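Local coordinates for protein protease (Helicobacter pylori, PDB 5EUF) that is a zinc metalloprotease of the M16 family that probably cleaves the cytoplasmic domain of human junctional adhesion molecule A and so weakens the gastric epithelial barrier, at residues 52-57 with 128-133; 44-49 with 165-170. One frame throughout, in Å; residues are numbered along the deposited sequence.

Interaction 1 (52-57 with 128-133); sequences AHMLEH and QVVAEE. With ZN (zinc ion), chain G.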
ATOM      1  N   ALA B  52      15.770  -0.967   3.740  1.00 34.50           N
ATOM      2  CA  ALA B  52      16.608   0.092   4.292  1.00 29.97           C
ATOM      3  C   ALA B  52      17.054  -0.265   5.707  1.00 30.76           C
ATOM      4  O   ALA B  52      18.191   0.002   6.099  1.00 27.15           O
ATOM      5  CB  ALA B  52      15.865   1.421   4.281  1.00 12.32           C
ATOM      6  N   HIS B  53      16.148  -0.887   6.456  1.00 26.59           N
ATOM      7  CA  HIS B  53      16.417  -1.330   7.818  1.00 13.64           C
ATOM      8  C   HIS B  53      17.332  -2.553   7.856  1.00 21.26           C
ATOM      9  O   HIS B  53      18.176  -2.670   8.740  1.00 26.78           O
ATOM     10  CB  HIS B  53      15.103  -1.637   8.537  1.00 26.35           C
ATOM     11  CG  HIS B  53      15.275  -2.152   9.932  1.00 25.99           C
ATOM     12  ND1 HIS B  53      15.228  -3.495  10.240  1.00 28.74           N
ATOM     13  CD2 HIS B  53      15.481  -1.506  11.104  1.00 35.87           C
ATOM     14  CE1 HIS B  53      15.404  -3.655  11.539  1.00 36.78           C
ATOM     15  NE2 HIS B  53      15.561  -2.463  12.086  1.00 55.47           N
HETATM   16  N   MSE B  54      17.157  -3.463   6.901  1.00 19.46           N
HETATM   17  CA  MSE B  54      18.008  -4.650   6.810  1.00 21.58           C
HETATM   18  C   MSE B  54      19.468  -4.253   6.602  1.00 33.96           C
HETATM   19  O   MSE B  54      20.371  -4.840   7.201  1.00 30.51           O
HETATM   20  CB  MSE B  54      17.537  -5.569   5.677  1.00 15.99           C
HETATM   21  CG  MSE B  54      18.473  -6.741   5.362  1.00 16.99           C
HETATM   22 SE   MSE B  54      18.521  -8.160   6.712  0.54 35.30          SE
HETATM   23  CE  MSE B  54      19.656  -9.433   5.774  1.00 65.93           C
ATOM     24  N   LEU B  55      19.687  -3.243   5.762  1.00 29.69           N
ATOM     25  CA  LEU B  55      21.028  -2.736   5.482  1.00 30.29           C
ATOM     26  C   LEU B  55      21.746  -2.241   6.735  1.00 34.45           C
ATOM     27  O   LEU B  55      22.974  -2.260   6.800  1.00 46.77           O
ATOM     28  CB  LEU B  55      20.965  -1.610   4.454  1.00 25.63           C
ATOM     29  CG  LEU B  55      20.780  -2.043   3.003  1.00 29.26           C
ATOM     30  CD1 LEU B  55      20.775  -0.832   2.086  1.00 14.12           C
ATOM     31  CD2 LEU B  55      21.877  -3.015   2.608  1.00 23.33           C
ATOM     32  N   GLU B  56      20.980  -1.788   7.722  1.00 31.91           N
ATOM     33  CA  GLU B  56      21.553  -1.380   8.998  1.00 36.47           C
ATOM     34  C   GLU B  56      22.268  -2.558   9.652  1.00 50.50           C
ATOM     35  O   GLU B  56      23.377  -2.415  10.168  1.00 51.41           O
ATOM     36  CB  GLU B  56      20.470  -0.827   9.932  1.00 31.38           C
ATOM     37  CG  GLU B  56      20.951  -0.564  11.352  1.00 43.05           C
ATOM     38  CD  GLU B  56      19.826  -0.174  12.292  1.00 51.22           C
ATOM     39  OE1 GLU B  56      18.765   0.267  11.803  1.00 58.41           O
ATOM     40  OE2 GLU B  56      20.003  -0.317  13.521  1.00 51.04           O
ATOM     41  N   HIS B  57      21.629  -3.726   9.615  1.00 55.40           N
ATOM     42  CA  HIS B  57      22.212  -4.939  10.180  1.00 54.10           C
ATOM     43  C   HIS B  57      23.419  -5.406   9.370  1.00 48.73           C
ATOM     44  O   HIS B  57      24.435  -5.817   9.931  1.00 53.47           O
ATOM     45  CB  HIS B  57      21.171  -6.060  10.251  1.00 44.28           C
ATOM     46  CG  HIS B  57      20.155  -5.882  11.337  1.00 42.62           C
ATOM     47  ND1 HIS B  57      19.458  -4.706  11.522  1.00 42.64           N
ATOM     48  CD2 HIS B  57      19.709  -6.735  12.290  1.00 42.64           C
ATOM     49  CE1 HIS B  57      18.631  -4.842  12.544  1.00 45.08           C
ATOM     50  NE2 HIS B  57      18.764  -6.064  13.027  1.00 47.73           N
ATOM     51  N   GLN B 128      16.815 -14.020   8.914  1.00 60.98           N
ATOM     52  CA  GLN B 128      16.080 -14.740   9.944  1.00 55.00           C
ATOM     53  C   GLN B 128      16.051 -13.938  11.237  1.00 42.64           C
ATOM     54  O   GLN B 128      15.073 -13.986  11.982  1.00 49.03           O
ATOM     55  CB  GLN B 128      16.691 -16.118  10.186  1.00 66.68           C
ATOM     56  CG  GLN B 128      16.296 -17.144   9.144  1.00 73.77           C
ATOM     57  CD  GLN B 128      14.795 -17.326   9.060  1.00 73.90           C
ATOM     58  OE1 GLN B 128      14.096 -17.298  10.075  1.00 81.28           O
ATOM     59  NE2 GLN B 128      14.287 -17.503   7.847  1.00 70.65           N
ATOM     60  N   VAL B 129      17.124 -13.197  11.491  1.00 32.35           N
ATOM     61  CA  VAL B 129      17.206 -12.349  12.673  1.00 43.09           C
ATOM     62  C   VAL B 129      16.188 -11.218  12.589  1.00 48.99           C
ATOM     63  O   VAL B 129      15.425 -10.987  13.527  1.00 54.12           O
ATOM     64  CB  VAL B 129      18.618 -11.752  12.853  1.00 44.01           C
ATOM     65  CG1 VAL B 129      18.653 -10.809  14.047  1.00 23.59           C
ATOM     66  CG2 VAL B 129      19.649 -12.859  13.010  1.00 37.79           C
ATOM     67  N   VAL B 130      16.169 -10.521  11.457  1.00 45.15           N
ATOM     68  CA  VAL B 130      15.248  -9.408  11.275  1.00 41.36           C
ATOM     69  C   VAL B 130      13.822  -9.935  11.112  1.00 44.29           C
ATOM     70  O   VAL B 130      12.854  -9.196  11.285  1.00 56.38           O
ATOM     71  CB  VAL B 130      15.642  -8.530  10.063  1.00 49.88           C
ATOM     72  CG1 VAL B 130      15.297  -9.220   8.762  1.00 54.50           C
ATOM     73  CG2 VAL B 130      14.961  -7.173  10.143  1.00 68.94           C
ATOM     74  N   ALA B 131      13.697 -11.220  10.794  1.00 39.78           N
ATOM     75  CA  ALA B 131      12.394 -11.869  10.788  1.00 36.61           C
ATOM     76  C   ALA B 131      11.904 -12.040  12.222  1.00 51.61           C
ATOM     77  O   ALA B 131      10.715 -11.884  12.502  1.00 54.83           O
ATOM     78  CB  ALA B 131      12.460 -13.210  10.079  1.00 38.71           C
ATOM     79  N   GLU B 132      12.829 -12.360  13.126  1.00 52.92           N
ATOM     80  CA  GLU B 132      12.511 -12.447  14.548  1.00 54.79           C
ATOM     81  C   GLU B 132      12.154 -11.067  15.085  1.00 56.61           C
ATOM     82  O   GLU B 132      11.203 -10.915  15.851  1.00 54.61           O
ATOM     83  CB  GLU B 132      13.681 -13.029  15.347  1.00 59.40           C
ATOM     84  CG  GLU B 132      14.139 -14.406  14.901  1.00 66.99           C
ATOM     85  CD  GLU B 132      13.031 -15.435  14.944  1.00 70.46           C
ATOM     86  OE1 GLU B 132      12.491 -15.687  16.042  1.00 69.50           O
ATOM     87  OE2 GLU B 132      12.701 -15.991  13.875  1.00 69.58           O
ATOM     88  N   GLU B 133      12.926 -10.066  14.668  1.00 61.73           N
ATOM     89  CA  GLU B 133      12.720  -8.687  15.101  1.00 63.71           C
ATOM     90  C   GLU B 133      11.335  -8.196  14.692  1.00 64.76           C
ATOM     91  O   GLU B 133      10.739  -7.353  15.364  1.00 67.82           O
ATOM     92  CB  GLU B 133      13.805  -7.774  14.520  1.00 66.69           C
ATOM     93  CG  GLU B 133      13.768  -6.336  15.031  1.00 72.28           C
ATOM     94  CD  GLU B 133      14.901  -5.482  14.476  1.00 73.35           C
ATOM     95  OE1 GLU B 133      15.903  -6.053  13.994  1.00 71.05           O
ATOM     96  OE2 GLU B 133      14.786  -4.237  14.522  1.00 58.53           O
TER
HETATM   97 ZN    ZN G 502      16.554  -3.090  14.186  0.87 91.95          ZN
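Glu133 OE2 is the best-held polar atom here, gripped by one metal bond of 2.1 Å to the zinc ion. His53 NE2 binds the same zinc at 2.4 Å. His53 and Glu133 therefore meet tip to tip, with ring and carboxylate planes 72° apart. Both side chains leave the backbone with CG anti to N, and Glu133 runs extended beyond CG, so it spans the gap between the helices; the axes of segments 52-57 and 128-133 approach to 10.8 Å. This is the inverted HxxEH zinc motif of M16 peptidases, with the third ligand on a second helix. His57 is the expected third protein ligand, but its NE2 lies 3.9 Å from the zinc. His57 NE2 lies 3.0 Å from Glu133 OE1, and the His57 ring has the metal near its edge at CE1. Val130 CG2 packs against the edge of the His53 ring, 3.7 Å from His53 ND1. Val130 CG1 touches the selenium of Met54 at 4.0 Å. Glu56, the probable proton acceptor, is hydrogen-bonded to Thr86. The zinc probably stabilises the negative charge of Glu133, and the site as modelled has two protein ligands, one fewer than the family motif provides.

Interaction 2 (44-49 with 165-170); sequences EVMGKS and IGFMDD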
ATOM      1  N   GLU B  44      11.506   2.989  -0.151  1.00 22.13           N
ATOM      2  CA  GLU B  44      11.166   1.602  -0.444  1.00 25.38           C
ATOM      3  C   GLU B  44       9.867   1.508  -1.233  1.00 30.56           C
ATOM      4  O   GLU B  44       9.208   2.516  -1.497  1.00 36.17           O
ATOM      5  CB  GLU B  44      11.042   0.791   0.847  1.00 12.74           C
ATOM      6  CG  GLU B  44      12.282   0.811   1.720  1.00 23.12           C
ATOM      7  CD  GLU B  44      12.052   0.128   3.050  1.00 32.91           C
ATOM      8  OE1 GLU B  44      10.883  -0.197   3.348  1.00 14.74           O
ATOM      9  OE2 GLU B  44      13.035  -0.089   3.794  1.00 48.91           O
ATOM     10  N   VAL B  45       9.510   0.285  -1.606  1.00 27.25           N
ATOM     11  CA  VAL B  45       8.283   0.013  -2.346  1.00 28.53           C
ATOM     12  C   VAL B  45       7.620  -1.231  -1.764  1.00 25.53           C
ATOM     13  O   VAL B  45       8.308  -2.199  -1.433  1.00 14.76           O
ATOM     14  CB  VAL B  45       8.559  -0.195  -3.853  1.00 25.16           C
ATOM     15  CG1 VAL B  45       7.283  -0.550  -4.582  1.00 30.61           C
ATOM     16  CG2 VAL B  45       9.185   1.050  -4.464  1.00 24.95           C
HETATM   17  N   MSE B  46       6.295  -1.208  -1.629  1.00 25.67           N
HETATM   18  CA  MSE B  46       5.584  -2.334  -1.032  1.00 25.35           C
HETATM   19  C   MSE B  46       5.782  -3.607  -1.852  1.00 24.48           C
HETATM   20  O   MSE B  46       5.556  -3.629  -3.060  1.00 25.28           O
HETATM   21  CB  MSE B  46       4.096  -2.025  -0.883  1.00 15.73           C
HETATM   22  CG  MSE B  46       3.376  -2.982   0.056  1.00 16.31           C
HETATM   23 SE   MSE B  46       1.598  -2.372   0.578  0.52 25.99          SE
HETATM   24  CE  MSE B  46       0.767  -2.338  -1.183  1.00 63.18           C
ATOM     25  N   GLY B  47       6.209  -4.665  -1.174  1.00 23.97           N
ATOM     26  CA  GLY B  47       6.642  -5.878  -1.839  1.00 24.74           C
ATOM     27  C   GLY B  47       8.122  -6.066  -1.576  1.00 30.03           C
ATOM     28  O   GLY B  47       8.625  -7.189  -1.530  1.00 39.38           O
ATOM     29  N   LYS B  48       8.817  -4.945  -1.398  1.00 38.91           N
ATOM     30  CA  LYS B  48      10.244  -4.939  -1.099  1.00 35.88           C
ATOM     31  C   LYS B  48      10.554  -3.944   0.020  1.00 34.94           C
ATOM     32  O   LYS B  48      11.511  -3.174  -0.069  1.00 14.52           O
ATOM     33  CB  LYS B  48      11.055  -4.592  -2.351  1.00 21.55           C
ATOM     34  CG  LYS B  48      10.887  -5.568  -3.506  1.00 17.11           C
ATOM     35  CD  LYS B  48      11.381  -6.952  -3.129  1.00 21.86           C
ATOM     36  CE  LYS B  48      11.245  -7.920  -4.287  1.00 25.25           C
ATOM     37  NZ  LYS B  48      11.593  -9.309  -3.885  1.00 34.42           N
ATOM     38  N   SER B  49       9.737  -3.964   1.071  1.00 38.24           N
ATOM     39  CA  SER B  49       9.875  -3.017   2.173  1.00 26.07           C
ATOM     40  C   SER B  49      10.741  -3.567   3.302  1.00 27.33           C
ATOM     41  O   SER B  49      10.952  -4.776   3.404  1.00 27.93           O
ATOM     42  CB  SER B  49       8.504  -2.637   2.726  1.00 18.39           C
ATOM     43  OG  SER B  49       7.934  -3.724   3.433  1.00 22.03           O
ATOM     44  N   ILE B 165      10.127  -1.312   9.616  1.00 14.60           N
ATOM     45  CA  ILE B 165      10.274  -2.751   9.829  1.00 17.01           C
ATOM     46  C   ILE B 165       9.799  -3.531   8.599  1.00 29.78           C
ATOM     47  O   ILE B 165      10.295  -4.621   8.314  1.00 46.74           O
ATOM     48  CB  ILE B 165       9.503  -3.230  11.088  1.00 30.43           C
ATOM     49  CG1 ILE B 165       9.807  -4.701  11.389  1.00 29.17           C
ATOM     50  CG2 ILE B 165       8.004  -3.023  10.929  1.00 30.22           C
ATOM     51  CD1 ILE B 165      11.267  -4.989  11.670  1.00 25.39           C
ATOM     52  N   GLY B 166       8.848  -2.960   7.864  1.00 15.42           N
ATOM     53  CA  GLY B 166       8.328  -3.588   6.663  1.00 20.79           C
ATOM     54  C   GLY B 166       7.327  -4.694   6.930  1.00 31.64           C
ATOM     55  O   GLY B 166       7.045  -5.031   8.079  1.00 52.24           O
ATOM     56  N   PHE B 167       6.783  -5.261   5.858  1.00 21.44           N
ATOM     57  CA  PHE B 167       5.844  -6.372   5.966  1.00 27.84           C
ATOM     58  C   PHE B 167       6.586  -7.700   6.054  1.00 35.18           C
ATOM     59  O   PHE B 167       7.653  -7.858   5.460  1.00 44.37           O
ATOM     60  CB  PHE B 167       4.882  -6.373   4.776  1.00 20.34           C
ATOM     61  CG  PHE B 167       3.951  -5.201   4.758  1.00 17.42           C
ATOM     62  CD1 PHE B 167       2.785  -5.219   5.504  1.00 24.61           C
ATOM     63  CD2 PHE B 167       4.246  -4.075   4.009  1.00 19.85           C
ATOM     64  CE1 PHE B 167       1.923  -4.137   5.498  1.00 27.53           C
ATOM     65  CE2 PHE B 167       3.389  -2.990   3.997  1.00 19.29           C
ATOM     66  CZ  PHE B 167       2.225  -3.021   4.743  1.00 27.13           C
HETATM   67  N   MSE B 168       6.022  -8.649   6.796  1.00 19.84           N
HETATM   68  CA  MSE B 168       6.688  -9.928   7.019  1.00 26.14           C
HETATM   69  C   MSE B 168       6.979 -10.654   5.709  1.00 36.19           C
HETATM   70  O   MSE B 168       8.086 -11.151   5.505  1.00 36.29           O
HETATM   71  CB  MSE B 168       5.854 -10.826   7.936  1.00 21.99           C
HETATM   72  CG  MSE B 168       6.448 -12.217   8.127  1.00 23.42           C
HETATM   73 SE   MSE B 168       8.112 -12.222   9.155  0.62 41.65          SE
HETATM   74  CE  MSE B 168       7.338 -12.297  10.944  1.00 34.11           C
ATOM     75  N   ASP B 169       5.991 -10.708   4.820  1.00 37.86           N
ATOM     76  CA  ASP B 169       6.166 -11.400   3.547  1.00 39.78           C
ATOM     77  C   ASP B 169       7.178 -10.689   2.653  1.00 33.82           C
ATOM     78  O   ASP B 169       7.816 -11.317   1.810  1.00 36.29           O
ATOM     79  CB  ASP B 169       4.829 -11.546   2.818  1.00 44.66           C
ATOM     80  CG  ASP B 169       3.991 -12.688   3.358  1.00 51.44           C
ATOM     81  OD1 ASP B 169       4.567 -13.606   3.979  1.00 38.44           O
ATOM     82  OD2 ASP B 169       2.759 -12.670   3.158  1.00 68.78           O
ATOM     83  N   ASP B 170       7.323  -9.381   2.835  1.00 20.79           N
ATOM     84  CA  ASP B 170       8.368  -8.648   2.132  1.00 33.03           C
ATOM     85  C   ASP B 170       9.723  -9.145   2.601  1.00 36.27           C
ATOM     86  O   ASP B 170      10.563  -9.547   1.794  1.00 28.11           O
ATOM     87  CB  ASP B 170       8.238  -7.145   2.366  1.00 20.21           C
ATOM     88  CG  ASP B 170       7.154  -6.524   1.523  1.00 22.11           C
ATOM     89  OD1 ASP B 170       6.366  -7.290   0.931  1.00 21.60           O
ATOM     90  OD2 ASP B 170       7.085  -5.279   1.447  1.00 34.86           O
TER
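Asp170 turns its CG anti to its own carbonyl carbon (chi1 -78°), and Ser49 holds OG between its backbone N and carbonyl carbon (chi1 71°), so that carboxylate and hydroxyl meet. The carboxylate of Asp170, in the first turn of helix 168-172, takes backbone N-H groups of and just after a type II beta turn, Val45 to Lys48. Asp170 OD2 accepts three hydrogen bonds. Ser49 OG donates to the anti lone pair of Asp170 OD2 at 2.7 Å. Gly47 N, at 2.8 Å, and Ser49 N, at 3.0 Å, both reach Asp170 OD2 from above the carboxylate plane. These bonds fix the rotation of the buried carboxylate and would probably favour its charged form. Ser49 OG in turn accepts from Phe167 N at 3.1 Å, a fairly straight bond of 160°. Phe167 is the N-cap residue of the helix, so the serine ties the helix start to the loop. Gly47 and Gly166 both take a positive phi that suits glycine. The second subunit adds to this region: Tyr157 of that chain stacks on the Phe167 ring, and its Tyr228 hydrogen-bonds to Gly47 O. Met46 makes a Met-aromatic contact from within the chain, its selenium lying obliquely 3.9 Å from Phe167 CE2.

From the N terminus, the chain leaves strand 30-37 and enters the loop 44-49, the first half of interaction 2. It then forms helix 51-58, which begins interaction 1. Helix 120-139 closes that smaller loop at 128-133. After helix 142-154 the chain reaches 165-170 and closes the larger one, so interaction 1 lies wholly within the span of interaction 2. Their centres are 12 Å apart. Glu44 OE2 probably hydrogen-bonds to Ala52 N at the start of helix 51-58, and Met168 CE packs on Ala131 O. Together they tie the zinc-binding helices to the loop before them and to helix 168-172.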